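Local coordinates for outer membrane protein Omp121 (Bacteroides thetaiotaomicron, PDB 5FQ8) that probably takes up nutrients across the outer membrane as a TonB-dependent, plug-filled beta-barrel transporter, at residues B[124-129]-B[375-380]; B[149-154]-B[541-546]; B[410-415]-B[447-452]. One frame throughout, in Å; residues are numbered along the deposited sequence.

Interaction 1 (B[124-129]-B[375-380])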
ATOM      1  N   TYR B 124       1.598 -12.571  16.383  1.00 36.52           N
ATOM      2  CA  TYR B 124       0.179 -12.874  16.375  1.00 22.26           C
ATOM      3  C   TYR B 124      -0.004 -14.207  15.674  1.00 22.31           C
ATOM      4  O   TYR B 124       0.863 -14.656  14.931  1.00 22.28           O
ATOM      5  CB  TYR B 124      -0.622 -11.759  15.712  1.00 22.24           C
ATOM      6  CG  TYR B 124      -0.300 -11.467  14.262  1.00 22.19           C
ATOM      7  CD1 TYR B 124      -0.675 -12.349  13.260  1.00 23.07           C
ATOM      8  CD2 TYR B 124       0.345 -10.297  13.893  1.00 30.64           C
ATOM      9  CE1 TYR B 124      -0.405 -12.102  11.952  1.00 23.66           C
ATOM     10  CE2 TYR B 124       0.614 -10.027  12.563  1.00 24.67           C
ATOM     11  CZ  TYR B 124       0.233 -10.942  11.600  1.00 27.40           C
ATOM     12  OH  TYR B 124       0.479 -10.716  10.273  1.00 22.19           O
ATOM     13  N   ASP B 125      -1.129 -14.849  15.938  1.00 26.91           N
ATOM     14  CA  ASP B 125      -1.405 -16.161  15.366  1.00 30.64           C
ATOM     15  C   ASP B 125      -2.899 -16.260  15.128  1.00 29.80           C
ATOM     16  O   ASP B 125      -3.685 -15.990  16.033  1.00 31.91           O
ATOM     17  CB  ASP B 125      -0.919 -17.280  16.289  1.00 34.64           C
ATOM     18  CG  ASP B 125      -0.839 -18.607  15.590  1.00 28.71           C
ATOM     19  OD1 ASP B 125      -1.870 -19.059  15.054  1.00 30.21           O
ATOM     20  OD2 ASP B 125       0.261 -19.183  15.552  1.00 22.74           O
ATOM     21  N   PHE B 126      -3.289 -16.623  13.917  1.00 29.62           N
ATOM     22  CA  PHE B 126      -4.675 -16.485  13.506  1.00 30.50           C
ATOM     23  C   PHE B 126      -5.350 -17.815  13.204  1.00 29.52           C
ATOM     24  O   PHE B 126      -6.532 -17.820  12.854  1.00 28.50           O
ATOM     25  CB  PHE B 126      -4.778 -15.563  12.284  1.00 24.92           C
ATOM     26  CG  PHE B 126      -4.785 -14.099  12.611  1.00 29.82           C
ATOM     27  CD1 PHE B 126      -5.339 -13.638  13.772  1.00 22.70           C
ATOM     28  CD2 PHE B 126      -4.218 -13.184  11.743  1.00 37.16           C
ATOM     29  CE1 PHE B 126      -5.354 -12.281  14.065  1.00 22.66           C
ATOM     30  CE2 PHE B 126      -4.217 -11.839  12.019  1.00 29.12           C
ATOM     31  CZ  PHE B 126      -4.799 -11.379  13.193  1.00 22.57           C
ATOM     32  N   GLY B 127      -4.645 -18.931  13.306  1.00 23.05           N
ATOM     33  CA  GLY B 127      -5.266 -20.233  13.208  1.00 23.28           C
ATOM     34  C   GLY B 127      -4.614 -21.099  12.153  1.00 23.34           C
ATOM     35  O   GLY B 127      -3.843 -20.640  11.322  1.00 23.22           O
ATOM     36  N   ASN B 128      -4.925 -22.388  12.220  1.00 23.57           N
ATOM     37  CA  ASN B 128      -4.483 -23.316  11.194  1.00 23.71           C
ATOM     38  C   ASN B 128      -5.670 -24.077  10.617  1.00 24.00           C
ATOM     39  O   ASN B 128      -6.771 -24.084  11.155  1.00 24.11           O
ATOM     40  CB  ASN B 128      -3.387 -24.287  11.686  1.00 26.05           C
ATOM     41  CG  ASN B 128      -3.891 -25.345  12.626  1.00 24.13           C
ATOM     42  OD1 ASN B 128      -4.136 -25.088  13.788  1.00 24.98           O
ATOM     43  ND2 ASN B 128      -3.989 -26.570  12.129  1.00 27.46           N
ATOM     44  N   GLY B 129      -5.436 -24.656   9.452  1.00 26.69           N
ATOM     45  CA  GLY B 129      -6.530 -25.066   8.601  1.00 24.39           C
ATOM     46  C   GLY B 129      -7.402 -26.129   9.209  1.00 32.10           C
ATOM     47  O   GLY B 129      -8.588 -26.245   8.876  1.00 24.91           O
ATOM     48  N   TYR B 375      -5.248   0.050  19.011  1.00 28.30           N
ATOM     49  CA  TYR B 375      -4.515  -0.634  17.964  1.00 28.94           C
ATOM     50  C   TYR B 375      -5.430  -1.642  17.310  1.00 29.22           C
ATOM     51  O   TYR B 375      -6.517  -1.934  17.803  1.00 39.51           O
ATOM     52  CB  TYR B 375      -3.268  -1.310  18.526  1.00 23.15           C
ATOM     53  CG  TYR B 375      -2.126  -0.366  18.773  1.00 23.17           C
ATOM     54  CD1 TYR B 375      -2.269   0.721  19.608  1.00 23.41           C
ATOM     55  CD2 TYR B 375      -0.900  -0.561  18.165  1.00 24.03           C
ATOM     56  CE1 TYR B 375      -1.239   1.574  19.827  1.00 23.47           C
ATOM     57  CE2 TYR B 375       0.137   0.275  18.401  1.00 23.06           C
ATOM     58  CZ  TYR B 375      -0.041   1.344  19.225  1.00 23.29           C
ATOM     59  OH  TYR B 375       0.993   2.200  19.452  1.00 28.44           O
ATOM     60  N   LEU B 376      -4.989  -2.161  16.178  1.00 23.12           N
ATOM     61  CA  LEU B 376      -5.840  -3.023  15.380  1.00 23.12           C
ATOM     62  C   LEU B 376      -5.017  -4.137  14.773  1.00 46.29           C
ATOM     63  O   LEU B 376      -3.934  -3.890  14.243  1.00 34.76           O
ATOM     64  CB  LEU B 376      -6.534  -2.238  14.280  1.00 23.28           C
ATOM     65  CG  LEU B 376      -7.417  -3.062  13.363  1.00 23.32           C
ATOM     66  CD1 LEU B 376      -8.792  -3.002  13.918  1.00 23.57           C
ATOM     67  CD2 LEU B 376      -7.386  -2.513  11.973  1.00 23.38           C
ATOM     68  N   ASN B 377      -5.527  -5.355  14.859  1.00 22.86           N
ATOM     69  CA  ASN B 377      -4.923  -6.502  14.194  1.00 22.69           C
ATOM     70  C   ASN B 377      -6.015  -7.554  14.004  1.00 28.96           C
ATOM     71  O   ASN B 377      -6.121  -8.528  14.743  1.00 25.43           O
ATOM     72  CB  ASN B 377      -3.741  -7.062  14.975  1.00 22.54           C
ATOM     73  CG  ASN B 377      -3.060  -8.169  14.248  1.00 26.18           C
ATOM     74  OD1 ASN B 377      -3.380  -8.465  13.104  1.00 24.55           O
ATOM     75  ND2 ASN B 377      -2.109  -8.793  14.899  1.00 22.33           N
ATOM     76  N   GLU B 378      -6.810  -7.374  12.962  1.00 26.74           N
ATOM     77  CA  GLU B 378      -7.990  -8.187  12.724  1.00 30.80           C
ATOM     78  C   GLU B 378      -7.745  -9.134  11.562  1.00 23.01           C
ATOM     79  O   GLU B 378      -6.906  -8.879  10.705  1.00 22.90           O
ATOM     80  CB  GLU B 378      -9.187  -7.287  12.440  1.00 36.76           C
ATOM     81  CG  GLU B 378     -10.521  -7.986  12.397  1.00 31.53           C
ATOM     82  CD  GLU B 378     -11.644  -7.048  12.085  1.00 27.96           C
ATOM     83  OE1 GLU B 378     -11.891  -6.133  12.890  1.00 23.93           O
ATOM     84  OE2 GLU B 378     -12.270  -7.224  11.024  1.00 34.56           O
ATOM     85  N   TYR B 379      -8.448 -10.254  11.566  1.00 23.11           N
ATOM     86  CA  TYR B 379      -8.395 -11.206  10.466  1.00 24.84           C
ATOM     87  C   TYR B 379      -9.793 -11.746  10.248  1.00 23.39           C
ATOM     88  O   TYR B 379     -10.472 -12.107  11.207  1.00 23.50           O
ATOM     89  CB  TYR B 379      -7.420 -12.335  10.763  1.00 29.78           C
ATOM     90  CG  TYR B 379      -7.216 -13.372   9.686  1.00 27.26           C
ATOM     91  CD1 TYR B 379      -6.275 -13.196   8.694  1.00 30.07           C
ATOM     92  CD2 TYR B 379      -7.918 -14.559   9.703  1.00 23.30           C
ATOM     93  CE1 TYR B 379      -6.063 -14.160   7.734  1.00 25.26           C
ATOM     94  CE2 TYR B 379      -7.714 -15.524   8.748  1.00 25.41           C
ATOM     95  CZ  TYR B 379      -6.786 -15.318   7.764  1.00 23.88           C
ATOM     96  OH  TYR B 379      -6.583 -16.277   6.808  1.00 25.20           O
ATOM     97  N   GLU B 380     -10.227 -11.761   9.000  1.00 23.53           N
ATOM     98  CA  GLU B 380     -11.484 -12.368   8.601  1.00 23.82           C
ATOM     99  C   GLU B 380     -11.202 -13.334   7.468  1.00 23.86           C
ATOM    100  O   GLU B 380     -10.430 -13.025   6.564  1.00 25.08           O
ATOM    101  CB  GLU B 380     -12.504 -11.325   8.171  1.00 24.05           C
ATOM    102  CG  GLU B 380     -13.809 -11.948   7.738  1.00 24.39           C
ATOM    103  CD  GLU B 380     -14.851 -10.971   7.280  1.00 24.68           C
ATOM    104  OE1 GLU B 380     -15.323 -10.162   8.093  1.00 24.76           O
ATOM    105  OE2 GLU B 380     -15.211 -11.031   6.098  1.00 24.87           O
TER
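Phe-126 is at the centre of this contact, packed against Tyr-379 and the amide of Asn-377. Its ring receives the CB of Tyr-379 almost squarely on one face, a CH-pi contact in which Tyr-379 CB stands 3.4 Å from the Phe-126 centroid. The two rings are nearly parallel, planes at 22° and centroids 5.0 Å apart, but displaced so that little of one faces the other. On the opposite face of Phe-126, Tyr-124 CD1 lies near the ring's margin, 3.7 Å above the plane.

The short strand 125-128 belongs to the plug domain and strand 376-394 to the wall of the surrounding beta-barrel; they run almost parallel, with no hydrogen bond across, so these two segments meet through side chains.

Asn-377 has CG anti to the backbone N (chi1 -176°), which swings its amide toward the plug, with OD1 at the edge of Phe-126, 3.2 Å from Phe-126 CZ. ND2 approaches Tyr-124 CD2 (3.0 Å), ring and amide planes 75° apart, and bonds weakly to Thr-323 OG1. The Tyr-124 hydroxyl is hydrogen-bonded to Lys-415 NZ on the next barrel strand. An Asx turn bends the plug segment: Gly-127 N donates to Asp-125 OD1, also bonded to Ser-83 OG, at 3.3 Å.

Interaction 2 (B[149-154]-B[541-546])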
ATOM      1  N   ALA B 149       3.991 -47.214   4.617  1.00 34.26           N
ATOM      2  CA  ALA B 149       3.007 -47.616   3.644  1.00 33.77           C
ATOM      3  C   ALA B 149       2.110 -46.411   3.388  1.00 34.63           C
ATOM      4  O   ALA B 149       0.978 -46.350   3.844  1.00 31.92           O
ATOM      5  CB  ALA B 149       2.205 -48.822   4.118  1.00 36.57           C
ATOM      6  N   THR B 150       2.634 -45.434   2.652  1.00 31.65           N
ATOM      7  CA  THR B 150       1.936 -44.181   2.412  1.00 31.07           C
ATOM      8  C   THR B 150       1.519 -44.017   0.964  1.00 31.21           C
ATOM      9  O   THR B 150       1.288 -42.893   0.521  1.00 30.76           O
ATOM     10  CB  THR B 150       2.810 -43.004   2.827  1.00 30.47           C
ATOM     11  OG1 THR B 150       4.097 -43.146   2.226  1.00 30.68           O
ATOM     12  CG2 THR B 150       2.964 -42.970   4.319  1.00 30.26           C
ATOM     13  N   ALA B 151       1.415 -45.114   0.216  1.00 31.86           N
ATOM     14  CA  ALA B 151       1.064 -45.021  -1.195  1.00 32.08           C
ATOM     15  C   ALA B 151      -0.304 -44.402  -1.419  1.00 47.27           C
ATOM     16  O   ALA B 151      -0.580 -43.904  -2.514  1.00 31.81           O
ATOM     17  CB  ALA B 151       1.102 -46.400  -1.836  1.00 32.89           C
ATOM     18  N   LEU B 152      -1.168 -44.420  -0.414  1.00 41.68           N
ATOM     19  CA  LEU B 152      -2.531 -43.986  -0.652  1.00 39.17           C
ATOM     20  C   LEU B 152      -2.661 -42.475  -0.619  1.00 38.52           C
ATOM     21  O   LEU B 152      -3.486 -41.917  -1.342  1.00 42.37           O
ATOM     22  CB  LEU B 152      -3.458 -44.622   0.374  1.00 35.12           C
ATOM     23  CG  LEU B 152      -4.803 -45.094  -0.155  1.00 41.96           C
ATOM     24  CD1 LEU B 152      -4.588 -46.005  -1.326  1.00 32.77           C
ATOM     25  CD2 LEU B 152      -5.514 -45.831   0.928  1.00 32.35           C
ATOM     26  N   TYR B 153      -1.868 -41.792   0.193  1.00 37.54           N
ATOM     27  CA  TYR B 153      -2.031 -40.361   0.338  1.00 37.08           C
ATOM     28  C   TYR B 153      -0.839 -39.561  -0.151  1.00 29.45           C
ATOM     29  O   TYR B 153      -0.954 -38.339  -0.284  1.00 28.98           O
ATOM     30  CB  TYR B 153      -2.303 -39.998   1.797  1.00 35.93           C
ATOM     31  CG  TYR B 153      -3.322 -40.882   2.449  1.00 45.40           C
ATOM     32  CD1 TYR B 153      -4.675 -40.737   2.178  1.00 45.98           C
ATOM     33  CD2 TYR B 153      -2.929 -41.865   3.348  1.00 49.36           C
ATOM     34  CE1 TYR B 153      -5.608 -41.551   2.783  1.00 46.27           C
ATOM     35  CE2 TYR B 153      -3.851 -42.682   3.960  1.00 58.00           C
ATOM     36  CZ  TYR B 153      -5.189 -42.521   3.676  1.00 54.11           C
ATOM     37  OH  TYR B 153      -6.112 -43.337   4.288  1.00 48.63           O
ATOM     38  N   GLY B 154       0.284 -40.200  -0.418  1.00 29.74           N
ATOM     39  CA  GLY B 154       1.384 -39.523  -1.070  1.00 29.91           C
ATOM     40  C   GLY B 154       2.415 -38.972  -0.108  1.00 29.19           C
ATOM     41  O   GLY B 154       2.478 -39.332   1.069  1.00 29.13           O
ATOM     42  N   THR B 541       0.674 -56.696   3.290  1.00 37.94           N
ATOM     43  CA  THR B 541       0.368 -55.558   2.437  1.00 37.34           C
ATOM     44  C   THR B 541       1.618 -55.067   1.728  1.00 40.57           C
ATOM     45  O   THR B 541       2.667 -54.903   2.351  1.00 37.00           O
ATOM     46  CB  THR B 541      -0.246 -54.433   3.260  1.00 36.51           C
ATOM     47  OG1 THR B 541      -1.185 -54.989   4.181  1.00 36.74           O
ATOM     48  CG2 THR B 541      -0.951 -53.468   2.361  1.00 36.06           C
ATOM     49  N   VAL B 542       1.500 -54.810   0.430  1.00 39.82           N
ATOM     50  CA  VAL B 542       2.604 -54.296  -0.372  1.00 46.00           C
ATOM     51  C   VAL B 542       2.145 -53.029  -1.078  1.00 56.57           C
ATOM     52  O   VAL B 542       1.192 -53.068  -1.864  1.00 61.60           O
ATOM     53  CB  VAL B 542       3.088 -55.338  -1.390  1.00 47.58           C
ATOM     54  CG1 VAL B 542       3.979 -54.689  -2.414  1.00 42.72           C
ATOM     55  CG2 VAL B 542       3.829 -56.413  -0.676  1.00 38.54           C
ATOM     56  N   THR B 543       2.825 -51.913  -0.813  1.00 47.41           N
ATOM     57  CA  THR B 543       2.469 -50.620  -1.379  1.00 54.15           C
ATOM     58  C   THR B 543       3.562 -50.120  -2.307  1.00 35.05           C
ATOM     59  O   THR B 543       4.747 -50.339  -2.068  1.00 35.19           O
ATOM     60  CB  THR B 543       2.246 -49.576  -0.303  1.00 34.30           C
ATOM     61  OG1 THR B 543       3.415 -49.481   0.506  1.00 34.14           O
ATOM     62  CG2 THR B 543       1.070 -49.931   0.553  1.00 34.32           C
ATOM     63  N   ALA B 544       3.150 -49.416  -3.356  1.00 37.90           N
ATOM     64  CA  ALA B 544       4.074 -48.843  -4.327  1.00 36.18           C
ATOM     65  C   ALA B 544       3.448 -47.604  -4.941  1.00 34.27           C
ATOM     66  O   ALA B 544       2.264 -47.608  -5.281  1.00 34.31           O
ATOM     67  CB  ALA B 544       4.424 -49.841  -5.429  1.00 35.65           C
ATOM     68  N   ARG B 545       4.245 -46.549  -5.081  1.00 33.79           N
ATOM     69  CA  ARG B 545       3.755 -45.310  -5.659  1.00 33.28           C
ATOM     70  C   ARG B 545       4.885 -44.599  -6.372  1.00 33.17           C
ATOM     71  O   ARG B 545       5.988 -44.491  -5.842  1.00 33.06           O
ATOM     72  CB  ARG B 545       3.157 -44.383  -4.603  1.00 32.54           C
ATOM     73  CG  ARG B 545       2.725 -43.058  -5.176  1.00 32.04           C
ATOM     74  CD  ARG B 545       1.790 -42.296  -4.263  1.00 31.45           C
ATOM     75  NE  ARG B 545       1.446 -41.017  -4.868  1.00 34.85           N
ATOM     76  CZ  ARG B 545       0.418 -40.267  -4.507  1.00 30.61           C
ATOM     77  NH1 ARG B 545      -0.376 -40.661  -3.539  1.00 30.57           N
ATOM     78  NH2 ARG B 545       0.186 -39.127  -5.125  1.00 30.29           N
ATOM     79  N   ASN B 546       4.603 -44.110  -7.570  1.00 33.23           N
ATOM     80  CA  ASN B 546       5.523 -43.237  -8.280  1.00 37.59           C
ATOM     81  C   ASN B 546       4.857 -41.890  -8.490  1.00 37.47           C
ATOM     82  O   ASN B 546       3.698 -41.824  -8.903  1.00 39.22           O
ATOM     83  CB  ASN B 546       5.961 -43.830  -9.615  1.00 33.77           C
ATOM     84  CG  ASN B 546       7.202 -43.152 -10.161  1.00 33.72           C
ATOM     85  OD1 ASN B 546       8.325 -43.597  -9.915  1.00 33.97           O
ATOM     86  ND2 ASN B 546       7.007 -42.052 -10.883  1.00 33.41           N
TER
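Arg-545 extends from the wall of the beta-barrel, on strand 538-549, into a loop of the plug domain, which fills the barrel in TonB-dependent receptors. Its CG is anti to the backbone N (chi1 176°) and the chain stays extended to NE, so CB and CD run past Ala-151 before the guanidinium arrives. Ala-151 CB lies 4.0 Å from Arg-545 CB, and Ala-151 O accepts a weak hydrogen bond from Arg-545 NH1 at 3.4 Å, with an N-H...O angle of 156°. That oxygen approaches the guanidinium from its rim. Gly-154 CA, by contrast, lies over one face but off-centre, 3.2 Å above the plane; Gly-154 N and Arg-545 NH1, both donors, are neighbours without a bond. Farther back along the strand, Thr-543 makes the small-side-chain half of the interface: its CB meets Ala-151 CB at 3.7 Å, CG2 lies against Ala-149 CB, and OG1 beside Ala-149 CA.

A second shell fixes the position of the cation. Asp-547 OD1 forms a salt bridge with Arg-545 NE, and Asn-481 OD1 takes a hydrogen bond from NH2, so the plug carbonyl is the weakest of three polar anchors. An alanine here would remove all three and would probably loosen the link between the plug loop and the barrel wall, while leaving the carboxylate of Asp-547 without this counter-charge. The loop has its own brace: Gly-154, whose backbone angles would drive a CB into the carbonyl oxygen before it, donates from N to Thr-150 O at 3.0 Å.

Interaction 3 (B[410-415]-B[447-452])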
ATOM      1  N   THR B 410     -10.298 -17.476   1.234  1.00 24.64           N
ATOM      2  CA  THR B 410     -10.008 -16.066   1.048  1.00 24.49           C
ATOM      3  C   THR B 410      -9.893 -15.457   2.438  1.00 24.23           C
ATOM      4  O   THR B 410     -10.864 -15.428   3.186  1.00 29.30           O
ATOM      5  CB  THR B 410     -11.104 -15.398   0.211  1.00 24.78           C
ATOM      6  OG1 THR B 410     -11.129 -15.968  -1.101  1.00 25.05           O
ATOM      7  CG2 THR B 410     -10.874 -13.907   0.109  1.00 24.67           C
ATOM      8  N   GLY B 411      -8.705 -15.003   2.803  1.00 25.06           N
ATOM      9  CA  GLY B 411      -8.479 -14.388   4.095  1.00 23.71           C
ATOM     10  C   GLY B 411      -8.002 -12.968   3.900  1.00 23.59           C
ATOM     11  O   GLY B 411      -7.376 -12.652   2.898  1.00 23.61           O
ATOM     12  N   GLN B 412      -8.306 -12.115   4.867  1.00 23.51           N
ATOM     13  CA  GLN B 412      -8.057 -10.688   4.736  1.00 23.47           C
ATOM     14  C   GLN B 412      -7.647 -10.091   6.069  1.00 31.31           C
ATOM     15  O   GLN B 412      -8.469  -9.986   6.974  1.00 29.96           O
ATOM     16  CB  GLN B 412      -9.285  -9.977   4.206  1.00 23.74           C
ATOM     17  CG  GLN B 412      -9.141  -8.481   4.172  1.00 23.74           C
ATOM     18  CD  GLN B 412     -10.394  -7.802   3.711  1.00 24.05           C
ATOM     19  OE1 GLN B 412     -11.067  -8.276   2.815  1.00 24.28           O
ATOM     20  NE2 GLN B 412     -10.731  -6.705   4.346  1.00 24.10           N
ATOM     21  N   SER B 413      -6.395  -9.656   6.167  1.00 28.76           N
ATOM     22  CA  SER B 413      -5.840  -9.071   7.378  1.00 22.92           C
ATOM     23  C   SER B 413      -5.993  -7.560   7.373  1.00 22.98           C
ATOM     24  O   SER B 413      -5.986  -6.931   6.324  1.00 23.09           O
ATOM     25  CB  SER B 413      -4.366  -9.430   7.501  1.00 22.72           C
ATOM     26  OG  SER B 413      -4.130 -10.758   7.083  1.00 29.59           O
ATOM     27  N   ASP B 414      -6.128  -6.975   8.554  1.00 22.95           N
ATOM     28  CA  ASP B 414      -6.189  -5.518   8.679  1.00 23.03           C
ATOM     29  C   ASP B 414      -5.510  -5.107   9.981  1.00 24.68           C
ATOM     30  O   ASP B 414      -6.078  -5.296  11.057  1.00 22.94           O
ATOM     31  CB  ASP B 414      -7.635  -5.014   8.641  1.00 27.93           C
ATOM     32  CG  ASP B 414      -8.270  -5.122   7.267  1.00 32.70           C
ATOM     33  OD1 ASP B 414      -8.136  -4.183   6.457  1.00 23.59           O
ATOM     34  OD2 ASP B 414      -8.922  -6.150   7.008  1.00 38.61           O
ATOM     35  N   LYS B 415      -4.318  -4.519   9.893  1.00 22.81           N
ATOM     36  CA  LYS B 415      -3.581  -4.078  11.071  1.00 22.72           C
ATOM     37  C   LYS B 415      -3.348  -2.578  11.003  1.00 25.07           C
ATOM     38  O   LYS B 415      -3.108  -2.036   9.926  1.00 27.52           O
ATOM     39  CB  LYS B 415      -2.240  -4.799  11.214  1.00 22.53           C
ATOM     40  CG  LYS B 415      -2.153  -6.112  10.506  1.00 22.46           C
ATOM     41  CD  LYS B 415      -0.756  -6.643  10.540  1.00 26.45           C
ATOM     42  CE  LYS B 415      -0.566  -7.764   9.531  1.00 35.37           C
ATOM     43  NZ  LYS B 415      -1.427  -8.956   9.797  1.00 31.35           N
ATOM     44  N   TYR B 447      -0.934   1.456   8.504  1.00 25.06           N
ATOM     45  CA  TYR B 447      -2.130   0.676   8.231  1.00 24.06           C
ATOM     46  C   TYR B 447      -1.864  -0.211   7.036  1.00 30.43           C
ATOM     47  O   TYR B 447      -1.494   0.284   5.974  1.00 38.60           O
ATOM     48  CB  TYR B 447      -3.325   1.569   7.964  1.00 24.03           C
ATOM     49  CG  TYR B 447      -4.517   0.784   7.507  1.00 26.02           C
ATOM     50  CD1 TYR B 447      -5.270   0.070   8.410  1.00 31.47           C
ATOM     51  CD2 TYR B 447      -4.881   0.735   6.171  1.00 24.17           C
ATOM     52  CE1 TYR B 447      -6.360  -0.654   8.005  1.00 29.80           C
ATOM     53  CE2 TYR B 447      -5.974   0.006   5.755  1.00 30.83           C
ATOM     54  CZ  TYR B 447      -6.708  -0.692   6.680  1.00 31.41           C
ATOM     55  OH  TYR B 447      -7.803  -1.432   6.299  1.00 37.08           O
ATOM     56  N   SER B 448      -2.077  -1.505   7.193  1.00 26.64           N
ATOM     57  CA  SER B 448      -1.902  -2.423   6.085  1.00 23.17           C
ATOM     58  C   SER B 448      -3.121  -3.324   5.967  1.00 23.02           C
ATOM     59  O   SER B 448      -3.923  -3.453   6.889  1.00 23.02           O
ATOM     60  CB  SER B 448      -0.633  -3.247   6.245  1.00 22.79           C
ATOM     61  OG  SER B 448      -0.738  -4.093   7.364  1.00 22.64           O
ATOM     62  N   GLU B 449      -3.269  -3.903   4.789  1.00 23.10           N
ATOM     63  CA  GLU B 449      -4.332  -4.841   4.493  1.00 23.17           C
ATOM     64  C   GLU B 449      -3.768  -5.866   3.535  1.00 23.15           C
ATOM     65  O   GLU B 449      -2.986  -5.523   2.653  1.00 23.20           O
ATOM     66  CB  GLU B 449      -5.550  -4.143   3.884  1.00 23.45           C
ATOM     67  CG  GLU B 449      -6.593  -5.096   3.360  1.00 23.58           C
ATOM     68  CD  GLU B 449      -7.775  -4.395   2.773  1.00 23.89           C
ATOM     69  OE1 GLU B 449      -8.351  -3.545   3.462  1.00 23.98           O
ATOM     70  OE2 GLU B 449      -8.117  -4.676   1.616  1.00 24.08           O
ATOM     71  N   GLN B 450      -4.132  -7.119   3.731  1.00 23.10           N
ATOM     72  CA  GLN B 450      -3.681  -8.186   2.855  1.00 23.13           C
ATOM     73  C   GLN B 450      -4.844  -9.122   2.594  1.00 23.27           C
ATOM     74  O   GLN B 450      -5.645  -9.375   3.486  1.00 23.26           O
ATOM     75  CB  GLN B 450      -2.509  -8.938   3.473  1.00 22.92           C
ATOM     76  CG  GLN B 450      -1.947  -9.993   2.579  1.00 22.98           C
ATOM     77  CD  GLN B 450      -0.980 -10.889   3.294  1.00 22.83           C
ATOM     78  OE1 GLN B 450      -0.434 -10.520   4.324  1.00 26.78           O
ATOM     79  NE2 GLN B 450      -0.765 -12.081   2.760  1.00 22.92           N
ATOM     80  N   ILE B 451      -4.951  -9.608   1.372  1.00 23.45           N
ATOM     81  CA  ILE B 451      -5.998 -10.543   1.003  1.00 28.75           C
ATOM     82  C   ILE B 451      -5.298 -11.764   0.457  1.00 29.64           C
ATOM     83  O   ILE B 451      -4.614 -11.683  -0.563  1.00 31.39           O
ATOM     84  CB  ILE B 451      -6.980  -9.954  -0.018  1.00 26.49           C
ATOM     85  CG1 ILE B 451      -7.893  -8.944   0.642  1.00 23.98           C
ATOM     86  CG2 ILE B 451      -7.825 -11.027  -0.634  1.00 24.17           C
ATOM     87  CD1 ILE B 451      -8.977  -8.549  -0.224  1.00 24.31           C
ATOM     88  N   THR B 452      -5.434 -12.885   1.143  1.00 23.59           N
ATOM     89  CA  THR B 452      -4.815 -14.112   0.687  1.00 23.65           C
ATOM     90  C   THR B 452      -5.859 -14.962   0.001  1.00 23.93           C
ATOM     91  O   THR B 452      -7.034 -14.909   0.348  1.00 24.03           O
ATOM     92  CB  THR B 452      -4.177 -14.889   1.838  1.00 23.46           C
ATOM     93  OG1 THR B 452      -3.611 -13.987   2.788  1.00 27.82           O
ATOM     94  CG2 THR B 452      -3.091 -15.773   1.302  1.00 23.50           C
TER
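Asp-414 has its CG anti to the carbonyl carbon, beside the backbone N (chi1 -71°), whereas Tyr-447 has its CG anti to the backbone N (chi1 173°); the two side chains therefore lie alongside each other, pointing the same way. Tyr-447 OH comes to 2.8 Å from Asp-414 OD1, close enough for a weak hydrogen bond. The other carboxylate oxygen is held from within its own strand: Gln-412 NE2, on an extended chain, donates to the syn lone pair of Asp-414 OD2 at 3.3 Å, with an N-H...O angle of 163°. Glu-449 is extended as well, and its carboxylate lies beside that of Asp-414, two like charges whose proximity might make protonation of one acid easier.

The backbones beneath are neighbouring antiparallel strands of the barrel wall, 398-417 and 446-469. Three hydrogen-bonded pairs join them, Gly-411 with Thr-452, Ser-413 with Gln-450 and Lys-415 with Ser-448, each bonded in both directions, as in Ser-448 N to Lys-415 O at 3.0 Å. Between them stand the non-hydrogen-bonded pairs Gln-412 with Ile-451 and Asp-414 with Glu-449.

The face carrying Gln-412, Asp-414, Glu-449 and Ile-451 turns to the second subunit, where Arg-453 of that subunit donates to Gln-412 OE1. Ile-451 also packs on Ile-451 of the second subunit. On its own strand pair, Ile-451 CD1 lies 3.7 Å from Gln-412 OE1, side by side with the glutamine chain. The opposite face carries Ser-413, which touches Tyr-379, and Gln-450, which packs on Tyr-489 and Tyr-491.

Overall arrangement
All three interactions involve the strands of the barrel wall; interactions 1 and 2 pair a plug segment with a wall strand, while interaction 3 joins two wall strands and faces the second subunit. The segments of the first two alternate along the chain: the plug pieces 124-129 and 149-154 come first, then 375-380, and 541-546 last, after both segments of interaction 3. Interactions 1 and 3 have centres about 9 Å apart and touch, through a probable backbone hydrogen bond from Gln-412 N to Glu-380 O and the bond between Lys-415 NZ and Tyr-124 OH. Interaction 2 lies some 37 to 39 Å from both, centre to centre. Interactions 1 and 2 thus sample the plug-wall interface at two well-separated places.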